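PDB 3F75: cathepsin L Propeptide from Toxoplasma gondii, which folds as an I29-type propeptide inhibitor domain, the mostly helical prosegment that in cathepsin L-like cysteine proteases typically covers the active-site cleft and keeps the enzyme inactive. Local coordinates for residues D23-F28 and E40-R45. Numbering follows the deposited sequence.
Sequences DAFSSF and EEKQRR
Phe-25 carries this contact from helix 18-32, touching Lys-42 and Arg-45 of helix 39-60. With CG anti to the backbone N (chi1 -173°), the ring is carried out to the neighbouring helix, where its outer atoms touch: CE1 lies 4.0 Å from the backbone O of Arg-45, met obliquely, and CZ is 4.4 Å from Arg-45 CB. Lys-42 CG sits at the ring edge, near its plane, 4.1 Å from CE2 of Phe-25. This van der Waals contact is modest, but it is the better packed, buried part, the ring being enclosed also by Tyr-36, Tyr-46 and Phe-49.

The solvent side is looser: Lys-42 touches through CG, and the rest of its chain runs on extended, partly exposed. Arg-45 is polar but well fixed. Its guanidinium leads away from Phe-25 and grips Glu-41 side-on, both donors on OE2, which lies close to the guanidinium plane: NE at 2.7 Å from well above the carboxylate plane (59°), NH2 at 3.1 Å on the syn side, nearer that plane (23°). Arg-45 NH1 forms a salt bridge with Glu-80, which also pairs with Arg-44, tying helix 39-60 to helix 78-84. Glu-41, Arg-45 and Phe-49 match the opening E-x3-R-x3-F of the ERFNIN motif of cathepsin L-like propeptides.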
ATOM      1  N   ASP B  23      11.446 -28.257   7.696  1.00 19.16           N
ATOM      2  CA  ASP B  23      12.630 -27.402   7.605  1.00 20.03           C
ATOM      3  C   ASP B  23      12.260 -26.001   7.129  1.00 19.26           C
ATOM      4  O   ASP B  23      12.780 -24.998   7.631  1.00 19.54           O
ATOM      5  CB  ASP B  23      13.656 -27.974   6.628  1.00 19.94           C
ATOM      6  CG  ASP B  23      14.324 -29.238   7.132  1.00 20.81           C
ATOM      7  OD1 ASP B  23      14.304 -29.493   8.347  1.00 23.69           O
ATOM      8  OD2 ASP B  23      14.892 -29.968   6.294  1.00 16.98           O
ATOM      9  N   ALA B  24      11.398 -25.937   6.130  1.00 17.35           N
ATOM     10  CA  ALA B  24      11.001 -24.653   5.579  1.00 17.71           C
ATOM     11  C   ALA B  24      10.295 -23.804   6.647  1.00 16.44           C
ATOM     12  O   ALA B  24      10.480 -22.592   6.708  1.00 17.60           O
ATOM     13  CB  ALA B  24      10.098 -24.860   4.346  1.00 15.39           C
ATOM     14  N   PHE B  25       9.497 -24.433   7.502  1.00 16.28           N
ATOM     15  CA  PHE B  25       8.753 -23.680   8.521  1.00 18.45           C
ATOM     16  C   PHE B  25       9.699 -23.175   9.617  1.00 21.71           C
ATOM     17  O   PHE B  25       9.535 -22.074  10.110  1.00 18.48           O
ATOM     18  CB  PHE B  25       7.636 -24.541   9.102  1.00 19.03           C
ATOM     19  CG  PHE B  25       6.692 -23.804  10.033  1.00 14.99           C
ATOM     20  CD1 PHE B  25       5.987 -22.684   9.609  1.00 17.24           C
ATOM     21  CD2 PHE B  25       6.457 -24.291  11.313  1.00 16.12           C
ATOM     22  CE1 PHE B  25       5.082 -22.049  10.455  1.00 18.32           C
ATOM     23  CE2 PHE B  25       5.552 -23.661  12.168  1.00 17.91           C
ATOM     24  CZ  PHE B  25       4.873 -22.537  11.741  1.00 15.67           C
ATOM     25  N   SER B  26      10.700 -23.968   9.976  1.00 21.95           N
ATOM     26  CA  SER B  26      11.695 -23.531  10.970  1.00 22.45           C
ATOM     27  C   SER B  26      12.493 -22.339  10.485  1.00 20.15           C
ATOM     28  O   SER B  26      12.699 -21.407  11.236  1.00 19.24           O
ATOM     29  CB  SER B  26      12.651 -24.665  11.341  1.00 23.38           C
ATOM     30  OG  SER B  26      11.917 -25.742  11.880  1.00 33.46           O
ATOM     31  N   SER B  27      12.909 -22.368   9.220  1.00 19.40           N
ATOM     32  CA  SER B  27      13.570 -21.234   8.603  1.00 19.55           C
ATOM     33  C   SER B  27      12.664 -19.973   8.586  1.00 20.04           C
ATOM     34  O   SER B  27      13.140 -18.856   8.795  1.00 18.15           O
ATOM     35  CB  SER B  27      14.004 -21.594   7.183  0.50 20.06           C
ATOM     36  OG  SER B  27      14.739 -20.540   6.609  0.50 18.09           O
ATOM     37  N   PHE B  28      11.380 -20.165   8.281  1.00 21.90           N
ATOM     38  CA  PHE B  28      10.378 -19.103   8.305  1.00 19.87           C
ATOM     39  C   PHE B  28      10.284 -18.524   9.725  1.00 19.07           C
ATOM     40  O   PHE B  28      10.289 -17.308   9.899  1.00 21.34           O
ATOM     41  CB  PHE B  28       9.011 -19.660   7.845  1.00 20.16           C
ATOM     42  CG  PHE B  28       7.852 -18.715   8.039  1.00 18.17           C
ATOM     43  CD1 PHE B  28       7.612 -17.693   7.139  1.00 16.76           C
ATOM     44  CD2 PHE B  28       6.980 -18.874   9.105  1.00 17.45           C
ATOM     45  CE1 PHE B  28       6.527 -16.836   7.291  1.00 18.24           C
ATOM     46  CE2 PHE B  28       5.899 -18.009   9.282  1.00 16.77           C
ATOM     47  CZ  PHE B  28       5.670 -16.984   8.372  1.00 18.33           C
ATOM     48  N   GLU B  40      -1.547 -25.700  19.578  1.00 15.72           N
ATOM     49  CA  GLU B  40      -2.708 -25.635  18.645  1.00 17.51           C
ATOM     50  C   GLU B  40      -2.529 -24.511  17.601  1.00 17.17           C
ATOM     51  O   GLU B  40      -2.732 -24.722  16.404  1.00 16.16           O
ATOM     52  CB  GLU B  40      -4.059 -25.582  19.427  1.00 17.40           C
ATOM     53  CG  GLU B  40      -4.110 -26.899  20.285  0.60 20.34           C
ATOM     54  CD  GLU B  40      -3.369 -26.853  21.622  0.60 20.51           C
ATOM     55  OE1 GLU B  40      -2.901 -25.786  22.045  0.60 10.28           O
ATOM     56  OE2 GLU B  40      -3.256 -27.917  22.249  0.60 28.70           O
ATOM     57  N   GLU B  41      -2.111 -23.327  18.048  1.00 19.84           N
ATOM     58  CA  GLU B  41      -1.802 -22.223  17.124  1.00 18.34           C
ATOM     59  C   GLU B  41      -0.649 -22.604  16.173  1.00 18.41           C
ATOM     60  O   GLU B  41      -0.746 -22.376  14.960  1.00 16.65           O
ATOM     61  CB  GLU B  41      -1.482 -20.951  17.926  1.00 20.67           C
ATOM     62  CG  GLU B  41      -1.164 -19.658  17.136  1.00 21.14           C
ATOM     63  CD  GLU B  41      -2.331 -19.098  16.344  1.00 25.98           C
ATOM     64  OE1 GLU B  41      -3.428 -19.696  16.344  1.00 28.93           O
ATOM     65  OE2 GLU B  41      -2.149 -18.034  15.716  1.00 22.75           O
ATOM     66  N   LYS B  42       0.427 -23.190  16.707  1.00 15.17           N
ATOM     67  CA  LYS B  42       1.586 -23.559  15.861  1.00 16.10           C
ATOM     68  C   LYS B  42       1.197 -24.546  14.765  1.00 14.17           C
ATOM     69  O   LYS B  42       1.585 -24.380  13.606  1.00 11.95           O
ATOM     70  CB  LYS B  42       2.721 -24.136  16.688  1.00 15.89           C
ATOM     71  CG  LYS B  42       4.012 -24.358  15.898  1.00 19.64           C
ATOM     72  CD  LYS B  42       5.074 -24.906  16.804  1.00 22.81           C
ATOM     73  CE  LYS B  42       6.389 -25.101  16.102  1.00 28.94           C
ATOM     74  NZ  LYS B  42       7.486 -25.103  17.102  1.00 31.43           N
ATOM     75  N   GLN B  43       0.438 -25.575  15.127  1.00 16.40           N
ATOM     76  CA  GLN B  43      -0.029 -26.551  14.140  1.00 19.16           C
ATOM     77  C   GLN B  43      -0.947 -25.900  13.088  1.00 17.33           C
ATOM     78  O   GLN B  43      -0.819 -26.214  11.917  1.00 13.24           O
ATOM     79  CB  GLN B  43      -0.680 -27.791  14.794  1.00 22.39           C
ATOM     80  CG  GLN B  43      -1.929 -27.533  15.594  1.00 33.14           C
ATOM     81  CD  GLN B  43      -2.379 -28.717  16.508  1.00 40.01           C
ATOM     82  OE1 GLN B  43      -1.565 -29.428  17.107  1.00 45.91           O
ATOM     83  NE2 GLN B  43      -3.689 -28.884  16.633  1.00 35.02           N
ATOM     84  N   ARG B  44      -1.831 -24.983  13.498  1.00 14.53           N
ATOM     85  CA  ARG B  44      -2.649 -24.217  12.543  1.00 15.16           C
ATOM     86  C   ARG B  44      -1.782 -23.368  11.600  1.00 12.33           C
ATOM     87  O   ARG B  44      -2.008 -23.338  10.402  1.00 10.40           O
ATOM     88  CB  ARG B  44      -3.646 -23.304  13.270  1.00 18.13           C
ATOM     89  CG  ARG B  44      -4.415 -22.334  12.322  1.00 22.08           C
ATOM     90  CD  ARG B  44      -5.235 -21.223  13.054  1.00 25.31           C
ATOM     91  NE  ARG B  44      -5.874 -20.294  12.107  1.00 30.35           N
ATOM     92  CZ  ARG B  44      -6.913 -20.605  11.321  1.00 37.72           C
ATOM     93  NH1 ARG B  44      -7.413 -19.704  10.485  1.00 38.76           N
ATOM     94  NH2 ARG B  44      -7.465 -21.819  11.359  1.00 42.30           N
ATOM     95  N   ARG B  45      -0.804 -22.666  12.160  1.00 10.74           N
ATOM     96  CA  ARG B  45       0.049 -21.790  11.394  1.00 12.08           C
ATOM     97  C   ARG B  45       0.982 -22.587  10.466  1.00 12.92           C
ATOM     98  O   ARG B  45       1.284 -22.150   9.363  1.00 14.62           O
ATOM     99  CB  ARG B  45       0.853 -20.888  12.336  1.00 13.46           C
ATOM    100  CG  ARG B  45      -0.013 -19.967  13.151  1.00 16.03           C
ATOM    101  CD  ARG B  45      -0.330 -18.666  12.436  1.00 18.40           C
ATOM    102  NE  ARG B  45      -1.512 -18.082  13.059  1.00 17.57           N
ATOM    103  CZ  ARG B  45      -2.604 -17.671  12.430  1.00 18.02           C
ATOM    104  NH1 ARG B  45      -2.699 -17.701  11.113  1.00 19.75           N
ATOM    105  NH2 ARG B  45      -3.613 -17.207  13.143  1.00 20.59           N
TER